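Local structure of putative O-acetylhomoserine (Thiol)-lyase (4OC9) at residues Ala86-Leu95 / Arg261-Ala272. The protein probably uses pyridoxal 5'-phosphate to transfer the aminocarboxypropyl group of O-acetylhomoserine to a sulfur nucleophile. Sequence-based numbering, arbitrary orientation.
Sequences AACFYALINL and RVIITWLRDLGA
Trp266 CB rests over one face of the Tyr90 ring, 3.8 Å from its centroid, and the indole turns its edge toward the same ring, the planes 51° apart in an edge-to-face pair. Val262 CG1 lies at the edge of the phenol. The indole itself is sandwiched: Ile93 CD1 sits on one face, 3.8 Å from the centroid of the six-membered ring, and Thr265 CG2 covers the opposite face. At the indole edge, Trp266 NE1 donates to Asn94 OD1 (2.9 Å), with the amide almost perpendicular to the ring. With chi1 at -162°, opposite the backbone N, the Asn94 amide also meets Val262 CG2, while its ND2 bonds to Phe258 O.

Tyr90 is a knob among Val262, Trp266, Leu267 and Leu270, an example of helix packing in the fold-type I PLP-dependent fold: helix 84-93 packs on the seven-stranded sheet, and helix 257-270, its segment axis crossing at 114°, also reaches strand 77-81 through Val262 and Leu267 on Ile79. Beyond the second helix's end, where Gly271 takes positive phi, Ala272 N donates to Tyr90 OH (2.9 Å). At the other end Arg261 NH2 donates to Asn94 O (3.0 Å) from above the carbonyl plane. Leu270 CD2 meets Ile93 CD1 tip to tip at 3.6 Å.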
loop_
_atom_site.group_PDB
_atom_site.type_symbol
_atom_site.label_atom_id
_atom_site.label_comp_id
_atom_site.label_asym_id
_atom_site.label_seq_id
_atom_site.Cartn_x
_atom_site.Cartn_y
_atom_site.Cartn_z
ATOM N N ALA D 86 11.585 6.286 -17.909
ATOM C CA ALA D 86 11.491 4.972 -18.510
ATOM C C ALA D 86 10.585 5.028 -19.718
ATOM O O ALA D 86 10.858 4.382 -20.727
ATOM C CB ALA D 86 10.972 3.949 -17.518
ATOM N N ALA D 87 9.505 5.796 -19.631
ATOM C CA ALA D 87 8.575 5.953 -20.752
ATOM C C ALA D 87 9.285 6.623 -21.948
ATOM O O ALA D 87 9.091 6.213 -23.099
ATOM C CB ALA D 87 7.364 6.776 -20.332
ATOM N N CYS D 88 10.054 7.685 -21.693
ATOM C CA CYS D 88 10.787 8.388 -22.770
ATOM C C CYS D 88 11.816 7.418 -23.396
ATOM O O CYS D 88 11.868 7.258 -24.605
ATOM C CB CYS D 88 11.449 9.661 -22.266
ATOM S SG CYS D 88 10.319 10.967 -21.725
ATOM N N PHE D 89 12.561 6.715 -22.541
ATOM C CA PHE D 89 13.565 5.730 -22.966
ATOM C C PHE D 89 12.929 4.630 -23.839
ATOM O O PHE D 89 13.368 4.386 -24.961
ATOM C CB PHE D 89 14.318 5.230 -21.745
ATOM C CG PHE D 89 15.150 4.035 -21.998
ATOM C CD1 PHE D 89 16.142 4.055 -22.941
ATOM C CD2 PHE D 89 15.021 2.915 -21.174
ATOM C CE1 PHE D 89 16.944 2.937 -23.145
ATOM C CE2 PHE D 89 15.815 1.811 -21.342
ATOM C CZ PHE D 89 16.790 1.815 -22.341
ATOM N N TYR D 90 11.904 3.976 -23.312
ATOM C CA TYR D 90 11.174 2.927 -24.029
ATOM C C TYR D 90 10.594 3.390 -25.359
ATOM O O TYR D 90 10.616 2.641 -26.324
ATOM C CB TYR D 90 10.084 2.355 -23.111
ATOM C CG TYR D 90 10.565 1.273 -22.169
ATOM C CD1 TYR D 90 11.845 1.308 -21.626
ATOM C CD2 TYR D 90 9.680 0.324 -21.675
ATOM C CE1 TYR D 90 12.281 0.331 -20.761
ATOM C CE2 TYR D 90 10.098 -0.643 -20.779
ATOM C CZ TYR D 90 11.396 -0.628 -20.320
ATOM O OH TYR D 90 11.825 -1.577 -19.422
ATOM N N ALA D 91 10.101 4.619 -25.419
ATOM C CA ALA D 91 9.521 5.140 -26.664
ATOM C C ALA D 91 10.593 5.316 -27.756
ATOM O O ALA D 91 10.387 4.936 -28.911
ATOM C CB ALA D 91 8.795 6.430 -26.429
ATOM N N LEU D 92 11.743 5.838 -27.365
ATOM C CA LEU D 92 12.843 6.030 -28.288
ATOM C C LEU D 92 13.467 4.702 -28.781
ATOM O O LEU D 92 13.606 4.464 -29.995
ATOM C CB LEU D 92 13.897 6.933 -27.640
ATOM C CG LEU D 92 13.388 8.367 -27.378
ATOM C CD1 LEU D 92 14.330 9.168 -26.487
ATOM C CD2 LEU D 92 13.127 9.105 -28.684
ATOM N N ILE D 93 13.830 3.825 -27.846
ATOM C CA ILE D 93 14.440 2.536 -28.230
ATOM C C ILE D 93 13.474 1.636 -28.963
ATOM O O ILE D 93 13.919 0.729 -29.643
ATOM C CB ILE D 93 15.069 1.761 -27.057
ATOM C CG1 ILE D 93 13.984 1.373 -26.037
ATOM C CG2 ILE D 93 16.199 2.582 -26.443
ATOM C CD1 ILE D 93 14.502 0.638 -24.820
ATOM N N ASN D 94 12.172 1.879 -28.860
ATOM C CA ASN D 94 11.243 1.013 -29.558
ATOM C C ASN D 94 11.251 1.396 -31.029
ATOM O O ASN D 94 10.699 0.687 -31.871
ATOM C CB ASN D 94 9.819 1.184 -29.040
ATOM C CG ASN D 94 8.922 0.023 -29.424
ATOM O OD1 ASN D 94 9.382 -1.122 -29.515
ATOM N ND2 ASN D 94 7.640 0.277 -29.529
ATOM N N LEU D 95 11.849 2.553 -31.315
ATOM C CA LEU D 95 11.947 3.109 -32.661
ATOM C C LEU D 95 13.361 3.163 -33.236
ATOM O O LEU D 95 13.538 2.937 -34.429
ATOM C CB LEU D 95 11.394 4.530 -32.655
ATOM C CG LEU D 95 9.918 4.676 -32.284
ATOM C CD1 LEU D 95 9.537 6.134 -32.118
ATOM C CD2 LEU D 95 9.038 3.979 -33.310
ATOM N N ARG D 261 5.365 -4.420 -28.889
ATOM C CA ARG D 261 6.797 -4.566 -28.773
ATOM C C ARG D 261 7.261 -4.058 -27.407
ATOM O O ARG D 261 8.115 -4.646 -26.783
ATOM C CB ARG D 261 7.567 -3.958 -29.972
ATOM C CG ARG D 261 9.001 -4.478 -29.969
ATOM C CD ARG D 261 9.815 -4.367 -31.275
ATOM N NE ARG D 261 10.549 -3.152 -31.466
ATOM C CZ ARG D 261 11.871 -3.005 -31.364
ATOM N NH1 ARG D 261 12.730 -4.007 -31.167
ATOM N NH2 ARG D 261 12.353 -1.800 -31.565
ATOM N N VAL D 262 6.675 -2.965 -26.935
ATOM C CA VAL D 262 7.055 -2.425 -25.631
ATOM C C VAL D 262 6.894 -3.518 -24.558
ATOM O O VAL D 262 7.713 -3.642 -23.643
ATOM C CB VAL D 262 6.187 -1.215 -25.222
ATOM C CG1 VAL D 262 6.514 -0.786 -23.800
ATOM C CG2 VAL D 262 6.363 -0.052 -26.180
ATOM N N ILE D 263 5.833 -4.297 -24.674
ATOM C CA ILE D 263 5.582 -5.333 -23.714
ATOM C C ILE D 263 6.455 -6.572 -23.847
ATOM O O ILE D 263 7.183 -6.945 -22.897
ATOM C CB ILE D 263 4.128 -5.813 -23.768
ATOM C CG1 ILE D 263 3.182 -4.680 -23.375
ATOM C CG2 ILE D 263 3.945 -6.976 -22.811
ATOM C CD1 ILE D 263 1.713 -5.024 -23.470
ATOM N N ILE D 264 6.375 -7.219 -25.002
ATOM C CA ILE D 264 7.127 -8.465 -25.224
ATOM C C ILE D 264 8.649 -8.308 -25.296
ATOM O O ILE D 264 9.379 -9.295 -25.163
ATOM C CB ILE D 264 6.625 -9.231 -26.457
ATOM C CG1 ILE D 264 6.992 -8.516 -27.762
ATOM C CG2 ILE D 264 5.138 -9.491 -26.308
ATOM C CD1 ILE D 264 6.601 -9.292 -29.006
ATOM N N THR D 265 9.116 -7.082 -25.499
ATOM C CA THR D 265 10.541 -6.875 -25.570
ATOM C C THR D 265 11.119 -5.956 -24.486
ATOM O O THR D 265 11.867 -6.428 -23.634
ATOM C CB THR D 265 10.961 -6.341 -26.953
ATOM O OG1 THR D 265 10.502 -7.228 -27.978
ATOM C CG2 THR D 265 12.466 -6.207 -27.031
ATOM N N TRP D 266 10.703 -4.689 -24.447
ATOM C CA TRP D 266 11.259 -3.759 -23.467
ATOM C C TRP D 266 10.859 -4.015 -22.002
ATOM O O TRP D 266 11.708 -3.929 -21.108
ATOM C CB TRP D 266 11.020 -2.350 -23.908
ATOM C CG TRP D 266 11.447 -2.150 -25.360
ATOM C CD1 TRP D 266 10.640 -1.824 -26.406
ATOM C CD2 TRP D 266 12.733 -2.410 -25.925
ATOM N NE1 TRP D 266 11.357 -1.760 -27.551
ATOM C CE2 TRP D 266 12.645 -2.131 -27.294
ATOM C CE3 TRP D 266 13.970 -2.801 -25.396
ATOM C CZ2 TRP D 266 13.751 -2.246 -28.172
ATOM C CZ3 TRP D 266 15.068 -2.907 -26.261
ATOM C CH2 TRP D 266 14.947 -2.622 -27.633
ATOM N N LEU D 267 9.592 -4.282 -21.735
ATOM C CA LEU D 267 9.202 -4.589 -20.366
ATOM C C LEU D 267 9.741 -5.968 -20.004
ATOM O O LEU D 267 10.354 -6.134 -18.966
ATOM C CB LEU D 267 7.682 -4.566 -20.131
ATOM C CG LEU D 267 7.036 -3.213 -19.932
ATOM C CD1 LEU D 267 5.519 -3.282 -19.952
ATOM C CD2 LEU D 267 7.537 -2.641 -18.607
ATOM N N ARG D 268 9.538 -6.928 -20.888
ATOM C CA ARG D 268 9.987 -8.269 -20.606
ATOM C C ARG D 268 11.458 -8.416 -20.350
ATOM O O ARG D 268 11.854 -9.109 -19.428
ATOM C CB ARG D 268 9.589 -9.212 -21.727
ATOM C CG ARG D 268 9.892 -10.658 -21.400
ATOM C CD ARG D 268 9.297 -11.608 -22.424
ATOM N NE ARG D 268 9.354 -13.008 -21.955
ATOM C CZ ARG D 268 8.859 -14.065 -22.608
ATOM N NH1 ARG D 268 8.261 -13.932 -23.788
ATOM N NH2 ARG D 268 8.963 -15.271 -22.073
ATOM N N ASP D 269 12.278 -7.746 -21.143
ATOM C CA ASP D 269 13.734 -7.877 -20.981
ATOM C C ASP D 269 14.440 -6.777 -20.169
ATOM O O ASP D 269 15.461 -7.040 -19.569
ATOM C CB ASP D 269 14.384 -8.005 -22.376
ATOM C CG ASP D 269 13.813 -9.181 -23.213
ATOM O OD1 ASP D 269 13.073 -10.034 -22.679
ATOM O OD2 ASP D 269 14.114 -9.238 -24.434
ATOM N N LEU D 270 13.958 -5.541 -20.234
ATOM C CA LEU D 270 14.592 -4.425 -19.486
ATOM C C LEU D 270 13.931 -4.220 -18.126
ATOM O O LEU D 270 14.559 -3.704 -17.192
ATOM C CB LEU D 270 14.675 -3.145 -20.303
ATOM C CG LEU D 270 15.747 -2.976 -21.408
ATOM C CD1 LEU D 270 15.927 -4.247 -22.189
ATOM C CD2 LEU D 270 15.617 -1.789 -22.386
ATOM N N GLY D 271 12.662 -4.609 -18.029
ATOM C CA GLY D 271 11.932 -4.562 -16.773
ATOM C C GLY D 271 11.646 -3.344 -15.944
ATOM O O GLY D 271 11.731 -3.420 -14.714
ATOM N N ALA D 272 11.317 -2.243 -16.594
ATOM C CA ALA D 272 10.996 -0.997 -15.906
ATOM C C ALA D 272 9.485 -1.014 -15.661
ATOM O O ALA D 272 8.727 -0.170 -16.110
ATOM C CB ALA D 272 11.397 0.194 -16.726
#